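Local coordinates for protein ATP-dependent helicase FUN30 (Saccharomyces cerevisiae S288c, PDB 5GN1) that hydrolyses ATP to remodel nucleosomes in DNA end resection and heterochromatin organisation, here as the C-terminal part of its ATPase domain, at residues 118-123 with 174-179; 134-139 with 165-170. All coordinates share one frame; numbering follows the deposited sequence.

Contact 1: 118-123 with 174-179; sequences RNIYND and YQLHND
L176 CD2 rests against two residues of the 118-123 loop: it lies 4.0 Å from I120 CG2 and 3.8 Å from Y121 CE1. I120 CG2, anti to the backbone N, makes the nearest approach, with CD1 of the longer branch only slightly farther off. The L176 side chain crosses that of Y121 obliquely, meeting the ring's CE1 side and the phenol oxygen, with L176 CG 3.6 Å from Y121 OH. At the CE2 side of the ring the fit is looser, Y121 CE2 standing 4.3 Å from Y174 CB. The ring continues into the helical layer behind, against M129 of helix 123-133 and L160 and H161 of helix 157-166.

Polar pairing begins at the end of the ring. Y121 OH donates a weak hydrogen bond of 2.8 Å to Y174 O, the one such bond between 118-123 and 174-179. An alanine in place of Y121 would probably leave Y174 O without this donor and open a gap beside L176 CD2. The tyrosine's own backbone sits at the centre of an inverse gamma turn. Its carbonyl O lies in the guanidinium plane of R118 and receives NH1 at 2.9 Å on a lone pair, with a N-H...O angle of 163°. The same guanidinium meets D123 end-on, NH1 and NH2 both binding OD1 in a salt bridge. D157, where helix 157-166 begins, accepts the backbone N-H groups of N119, I120 and Y121.

With its carbonyl and N-H both engaged, the Y121 backbone is held by R118 of its own loop and by D157 of helix 157-166, while 174-179 is met chiefly by the ring. The chemistry therefore implies a mostly apolar join, with one weak phenol-to-carbonyl bond at its polar edge.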
loop_
_atom_site.group_PDB
_atom_site.type_symbol
_atom_site.label_atom_id
_atom_site.label_comp_id
_atom_site.label_asym_id
_atom_site.label_seq_id
_atom_site.Cartn_x
_atom_site.Cartn_y
_atom_site.Cartn_z
ATOM N N ARG A 118 -7.669 2.197 -10.622
ATOM C CA ARG A 118 -8.487 3.187 -11.299
ATOM C C ARG A 118 -9.847 2.546 -11.567
ATOM O O ARG A 118 -9.960 1.658 -12.419
ATOM C CB ARG A 118 -7.855 3.637 -12.621
ATOM C CG ARG A 118 -8.645 4.748 -13.332
ATOM C CD ARG A 118 -7.880 5.338 -14.540
ATOM N NE ARG A 118 -7.759 4.401 -15.654
ATOM C CZ ARG A 118 -8.687 4.222 -16.597
ATOM N NH1 ARG A 118 -9.824 4.908 -16.559
ATOM N NH2 ARG A 118 -8.477 3.352 -17.581
ATOM N N ASN A 119 -10.849 2.947 -10.788
ATOM C CA ASN A 119 -12.275 2.722 -11.030
ATOM C C ASN A 119 -13.217 3.899 -10.904
ATOM O O ASN A 119 -14.195 4.001 -11.644
ATOM C CB ASN A 119 -12.726 1.750 -9.931
ATOM C CG ASN A 119 -12.165 0.365 -10.101
ATOM O OD1 ASN A 119 -12.602 -0.413 -10.959
ATOM N ND2 ASN A 119 -11.192 0.037 -9.272
ATOM N N ILE A 120 -12.890 4.832 -10.008
ATOM C CA ILE A 120 -13.721 6.021 -9.855
ATOM C C ILE A 120 -13.457 6.894 -11.073
ATOM O O ILE A 120 -14.388 7.395 -11.720
ATOM C CB ILE A 120 -13.388 6.747 -8.540
ATOM C CG1 ILE A 120 -13.794 5.858 -7.352
ATOM C CG2 ILE A 120 -14.057 8.108 -8.478
ATOM C CD1 ILE A 120 -13.312 6.387 -6.014
ATOM N N TYR A 121 -12.181 7.066 -11.421
ATOM C CA TYR A 121 -11.788 7.861 -12.585
ATOM C C TYR A 121 -11.846 6.979 -13.839
ATOM O O TYR A 121 -10.834 6.611 -14.431
ATOM C CB TYR A 121 -10.401 8.453 -12.370
ATOM C CG TYR A 121 -10.304 9.497 -11.275
ATOM C CD1 TYR A 121 -10.085 9.133 -9.949
ATOM C CD2 TYR A 121 -10.431 10.851 -11.567
ATOM C CE1 TYR A 121 -9.991 10.078 -8.946
ATOM C CE2 TYR A 121 -10.342 11.809 -10.570
ATOM C CZ TYR A 121 -10.122 11.413 -9.253
ATOM O OH TYR A 121 -10.026 12.348 -8.243
ATOM N N ASN A 122 -13.056 6.612 -14.227
ATOM C CA ASN A 122 -13.303 5.725 -15.344
ATOM C C ASN A 122 -12.983 6.364 -16.691
ATOM O O ASN A 122 -12.773 7.528 -16.761
ATOM C CB ASN A 122 -14.731 5.238 -15.328
ATOM C CG ASN A 122 -15.711 6.366 -15.463
ATOM O OD1 ASN A 122 -15.536 7.237 -16.260
ATOM N ND2 ASN A 122 -16.717 6.348 -14.666
ATOM N N ASP A 123 -12.963 5.548 -17.736
ATOM C CA ASP A 123 -12.616 6.034 -19.060
ATOM C C ASP A 123 -13.323 7.290 -19.451
ATOM O O ASP A 123 -12.724 8.157 -20.057
ATOM C CB ASP A 123 -12.714 4.936 -20.098
ATOM C CG ASP A 123 -11.667 3.841 -19.938
ATOM O OD1 ASP A 123 -10.825 3.958 -19.033
ATOM O OD2 ASP A 123 -11.683 2.850 -20.694
ATOM N N TYR A 174 -12.759 17.574 -10.074
ATOM C CA TYR A 174 -12.641 16.126 -10.142
ATOM C C TYR A 174 -11.986 15.517 -8.903
ATOM O O TYR A 174 -11.948 14.287 -8.794
ATOM C CB TYR A 174 -11.854 15.718 -11.395
ATOM C CG TYR A 174 -12.499 16.181 -12.680
ATOM C CD1 TYR A 174 -13.523 15.445 -13.272
ATOM C CD2 TYR A 174 -12.086 17.353 -13.304
ATOM C CE1 TYR A 174 -14.120 15.865 -14.451
ATOM C CE2 TYR A 174 -12.675 17.783 -14.477
ATOM C CZ TYR A 174 -13.691 17.037 -15.046
ATOM O OH TYR A 174 -14.277 17.460 -16.216
ATOM N N GLN A 175 -11.480 16.339 -7.979
ATOM C CA GLN A 175 -10.900 15.836 -6.737
ATOM C C GLN A 175 -11.885 14.944 -5.990
ATOM O O GLN A 175 -13.101 15.134 -6.047
ATOM C CB GLN A 175 -10.510 16.983 -5.815
ATOM C CG GLN A 175 -9.421 17.881 -6.306
ATOM C CD GLN A 175 -9.050 18.923 -5.270
ATOM O OE1 GLN A 175 -9.596 18.936 -4.158
ATOM N NE2 GLN A 175 -8.108 19.792 -5.617
ATOM N N LEU A 176 -11.345 13.970 -5.269
ATOM C CA LEU A 176 -12.162 13.212 -4.332
ATOM C C LEU A 176 -12.469 14.069 -3.110
ATOM O O LEU A 176 -11.586 14.741 -2.571
ATOM C CB LEU A 176 -11.440 11.930 -3.923
ATOM C CG LEU A 176 -10.996 11.023 -5.071
ATOM C CD1 LEU A 176 -10.214 9.825 -4.534
ATOM C CD2 LEU A 176 -12.195 10.558 -5.906
ATOM N N HIS A 177 -13.737 14.060 -2.670
ATOM C CA HIS A 177 -14.103 14.848 -1.498
ATOM C C HIS A 177 -15.204 14.175 -0.695
ATOM O O HIS A 177 -15.981 14.853 -0.015
ATOM C CB HIS A 177 -14.521 16.275 -1.897
ATOM C CG HIS A 177 -15.699 16.327 -2.818
ATOM N ND1 HIS A 177 -15.571 16.354 -4.189
ATOM C CD2 HIS A 177 -17.028 16.350 -2.562
ATOM C CE1 HIS A 177 -16.771 16.397 -4.740
ATOM N NE2 HIS A 177 -17.674 16.390 -3.775
ATOM N N ASN A 178 -15.265 12.849 -0.736
ATOM C CA ASN A 178 -16.241 12.102 0.027
ATOM C C ASN A 178 -15.564 11.034 0.879
ATOM O O ASN A 178 -16.100 9.945 1.070
ATOM C CB ASN A 178 -17.277 11.475 -0.897
ATOM C CG ASN A 178 -18.638 11.429 -0.273
ATOM O OD1 ASN A 178 -19.403 12.386 -0.379
ATOM N ND2 ASN A 178 -18.953 10.325 0.398
ATOM N N ASP A 179 -14.366 11.327 1.400
ATOM C CA ASP A 179 -13.682 10.424 2.330
ATOM C C ASP A 179 -13.459 9.036 1.732
ATOM O O ASP A 179 -13.463 8.033 2.452
ATOM C CB ASP A 179 -14.447 10.310 3.651
ATOM C CG ASP A 179 -14.202 11.480 4.566
ATOM O OD1 ASP A 179 -13.528 12.435 4.143
ATOM O OD2 ASP A 179 -14.686 11.444 5.714
#

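Contact 2: 134-139 with 165-170; sequences LDEPAY and CNFPNT
D135 approaches T170 through its backbone, with the D135 carbonyl C 4.4 Å from T170 OG1, at the exposed border of the contact. The next residue, E136, carries most of it: its CA is 6.7 Å from that of T170, the nearest CA pair between the segments. E136 CG stands beside the backbone N (chi1 -61°) and the chain then bends at chi2 (-93°), the carboxylate ending between T170 and F167. Toward T170 the two side chains reach tip to tip, and T170 OG1 is modelled as donor to E136 OE2. Both oxygens are placed too close together, so the pairing is plausible but its length is doubtful.

The packing on F167 is more securely placed. E136 CB lies in the plane of the phenyl ring, at its edge and 4.0 Å from F167 CD2, while E136 OE1 is 3.7 Å from F167 CD2. Carboxylate and ring planes are turned 80° apart, so the two groups do not stack. F167 also rests on I133 of helix 123-133, and T170 on A132, which brings that helix under the contact.

Further along, Y139 CE1 comes within 4.3 Å of F167 CE2, a light apolar touch. Y139 packs as well on I148 of helix 145-153.

F167 is the N-cap residue of helix 168-171, and T170 N bonds back to F167 O at 3.3 Å. The contact joins the turn after helix 123-133, where helix 137-140 starts, to the turn between helices 157-166 and 168-171, consistent with the helical protrusion that Snf2-family enzymes carry on their RecA-like core.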
loop_
_atom_site.group_PDB
_atom_site.type_symbol
_atom_site.label_atom_id
_atom_site.label_comp_id
_atom_site.label_asym_id
_atom_site.label_seq_id
_atom_site.Cartn_x
_atom_site.Cartn_y
_atom_site.Cartn_z
ATOM N N LEU A 134 -5.484 20.877 -20.494
ATOM C CA LEU A 134 -4.683 21.680 -21.422
ATOM C C LEU A 134 -4.619 23.175 -21.076
ATOM O O LEU A 134 -3.613 23.823 -21.213
ATOM C CB LEU A 134 -5.254 21.563 -22.829
ATOM C CG LEU A 134 -5.249 20.139 -23.372
ATOM C CD1 LEU A 134 -6.411 19.727 -24.240
ATOM C CD2 LEU A 134 -3.966 19.874 -24.113
ATOM N N ASP A 135 -5.667 23.683 -20.494
ATOM C CA ASP A 135 -5.775 25.070 -20.187
ATOM C C ASP A 135 -4.771 25.442 -19.109
ATOM O O ASP A 135 -4.610 26.587 -18.779
ATOM C CB ASP A 135 -7.233 25.411 -19.914
ATOM C CG ASP A 135 -8.113 25.145 -21.133
ATOM O OD1 ASP A 135 -7.757 25.590 -22.219
ATOM O OD2 ASP A 135 -9.169 24.505 -21.031
ATOM N N GLU A 136 -4.033 24.472 -18.582
ATOM C CA GLU A 136 -3.023 24.791 -17.558
ATOM C C GLU A 136 -1.770 25.293 -18.264
ATOM O O GLU A 136 -1.527 24.898 -19.380
ATOM C CB GLU A 136 -2.730 23.606 -16.664
ATOM C CG GLU A 136 -3.932 23.110 -15.875
ATOM C CD GLU A 136 -4.080 23.705 -14.493
ATOM O OE1 GLU A 136 -3.205 24.444 -14.028
ATOM O OE2 GLU A 136 -5.107 23.409 -13.866
ATOM N N PRO A 137 -0.992 26.180 -17.662
ATOM C CA PRO A 137 0.140 26.678 -18.482
ATOM C C PRO A 137 1.172 25.664 -18.914
ATOM O O PRO A 137 1.414 25.577 -20.100
ATOM C CB PRO A 137 0.844 27.679 -17.556
ATOM C CG PRO A 137 0.555 27.196 -16.208
ATOM C CD PRO A 137 -0.898 26.884 -16.316
ATOM N N ALA A 138 1.713 24.855 -18.015
ATOM C CA ALA A 138 2.646 23.854 -18.523
ATOM C C ALA A 138 2.106 23.062 -19.712
ATOM O O ALA A 138 2.878 22.337 -20.353
ATOM C CB ALA A 138 3.032 22.893 -17.394
ATOM N N TYR A 139 0.823 23.156 -20.001
ATOM C CA TYR A 139 0.220 22.376 -21.072
ATOM C C TYR A 139 -0.537 23.129 -22.144
ATOM O O TYR A 139 -1.085 22.514 -23.033
ATOM C CB TYR A 139 -0.780 21.397 -20.419
ATOM C CG TYR A 139 -0.117 20.201 -19.804
ATOM C CD1 TYR A 139 0.369 20.247 -18.537
ATOM C CD2 TYR A 139 0.078 19.059 -20.536
ATOM C CE1 TYR A 139 1.007 19.173 -17.999
ATOM C CE2 TYR A 139 0.726 17.984 -20.012
ATOM C CZ TYR A 139 1.182 18.051 -18.741
ATOM O OH TYR A 139 1.829 16.979 -18.200
ATOM N N CYS A 165 -5.345 17.700 -7.172
ATOM C CA CYS A 165 -4.952 18.588 -6.086
ATOM C C CYS A 165 -3.716 19.416 -6.409
ATOM O O CYS A 165 -3.414 20.355 -5.662
ATOM C CB CYS A 165 -4.703 17.800 -4.802
ATOM S SG CYS A 165 -6.188 17.082 -4.048
ATOM N N ASN A 166 -2.997 19.090 -7.493
ATOM C CA ASN A 166 -1.821 19.848 -7.909
ATOM C C ASN A 166 -2.100 20.801 -9.064
ATOM O O ASN A 166 -1.331 21.745 -9.270
ATOM C CB ASN A 166 -0.687 18.888 -8.302
ATOM C CG ASN A 166 0.659 19.584 -8.412
ATOM O OD1 ASN A 166 1.388 19.707 -7.427
ATOM N ND2 ASN A 166 0.996 20.035 -9.615
ATOM N N PHE A 167 -3.174 20.581 -9.819
ATOM C CA PHE A 167 -3.617 21.490 -10.874
ATOM C C PHE A 167 -5.063 21.917 -10.606
ATOM O O PHE A 167 -5.965 21.643 -11.413
ATOM C CB PHE A 167 -3.495 20.828 -12.244
ATOM C CG PHE A 167 -2.073 20.531 -12.674
ATOM C CD1 PHE A 167 -1.300 19.594 -12.003
ATOM C CD2 PHE A 167 -1.527 21.163 -13.784
ATOM C CE1 PHE A 167 -0.002 19.315 -12.416
ATOM C CE2 PHE A 167 -0.232 20.886 -14.203
ATOM C CZ PHE A 167 0.529 19.961 -13.515
ATOM N N PRO A 168 -5.318 22.596 -9.478
ATOM C CA PRO A 168 -6.720 22.838 -9.079
ATOM C C PRO A 168 -7.536 23.593 -10.117
ATOM O O PRO A 168 -8.654 23.169 -10.445
ATOM C CB PRO A 168 -6.578 23.635 -7.771
ATOM C CG PRO A 168 -5.214 23.332 -7.280
ATOM C CD PRO A 168 -4.373 23.167 -8.504
ATOM N N ASN A 169 -6.988 24.682 -10.671
ATOM C CA ASN A 169 -7.763 25.588 -11.512
ATOM C C ASN A 169 -8.432 24.875 -12.676
ATOM O O ASN A 169 -9.425 25.381 -13.208
ATOM C CB ASN A 169 -6.870 26.719 -12.032
ATOM C CG ASN A 169 -5.890 27.231 -10.978
ATOM O OD1 ASN A 169 -4.717 27.513 -11.282
ATOM N ND2 ASN A 169 -6.363 27.346 -9.726
ATOM N N THR A 170 -7.935 23.705 -13.069
ATOM C CA THR A 170 -8.545 22.962 -14.157
ATOM C C THR A 170 -9.181 21.650 -13.721
ATOM O O THR A 170 -10.064 21.142 -14.424
ATOM C CB THR A 170 -7.502 22.674 -15.246
ATOM O OG1 THR A 170 -6.740 23.861 -15.487
ATOM C CG2 THR A 170 -8.178 22.288 -16.522
#

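Running from the N terminus, the chain leaves helix 100-110, forms the 118-123 loop and climbs helix 123-133 to the turn at 134-139. Helices 145-153 and 157-166 follow before 165-170 closes contact 2 over 25 intervening residues; the loop at 174-179 then returns to close contact 1 over 50. Contact 2 thus lies wholly within the larger excursion, and the two do not cross. They join opposite ends of helix 123-133 to the region following helix 157-166. Their centres are about 17 Å apart, yet they meet where Q175 NE2 packs 3.4 Å from C165 CA. No strand intervenes; helix 185-200 follows next.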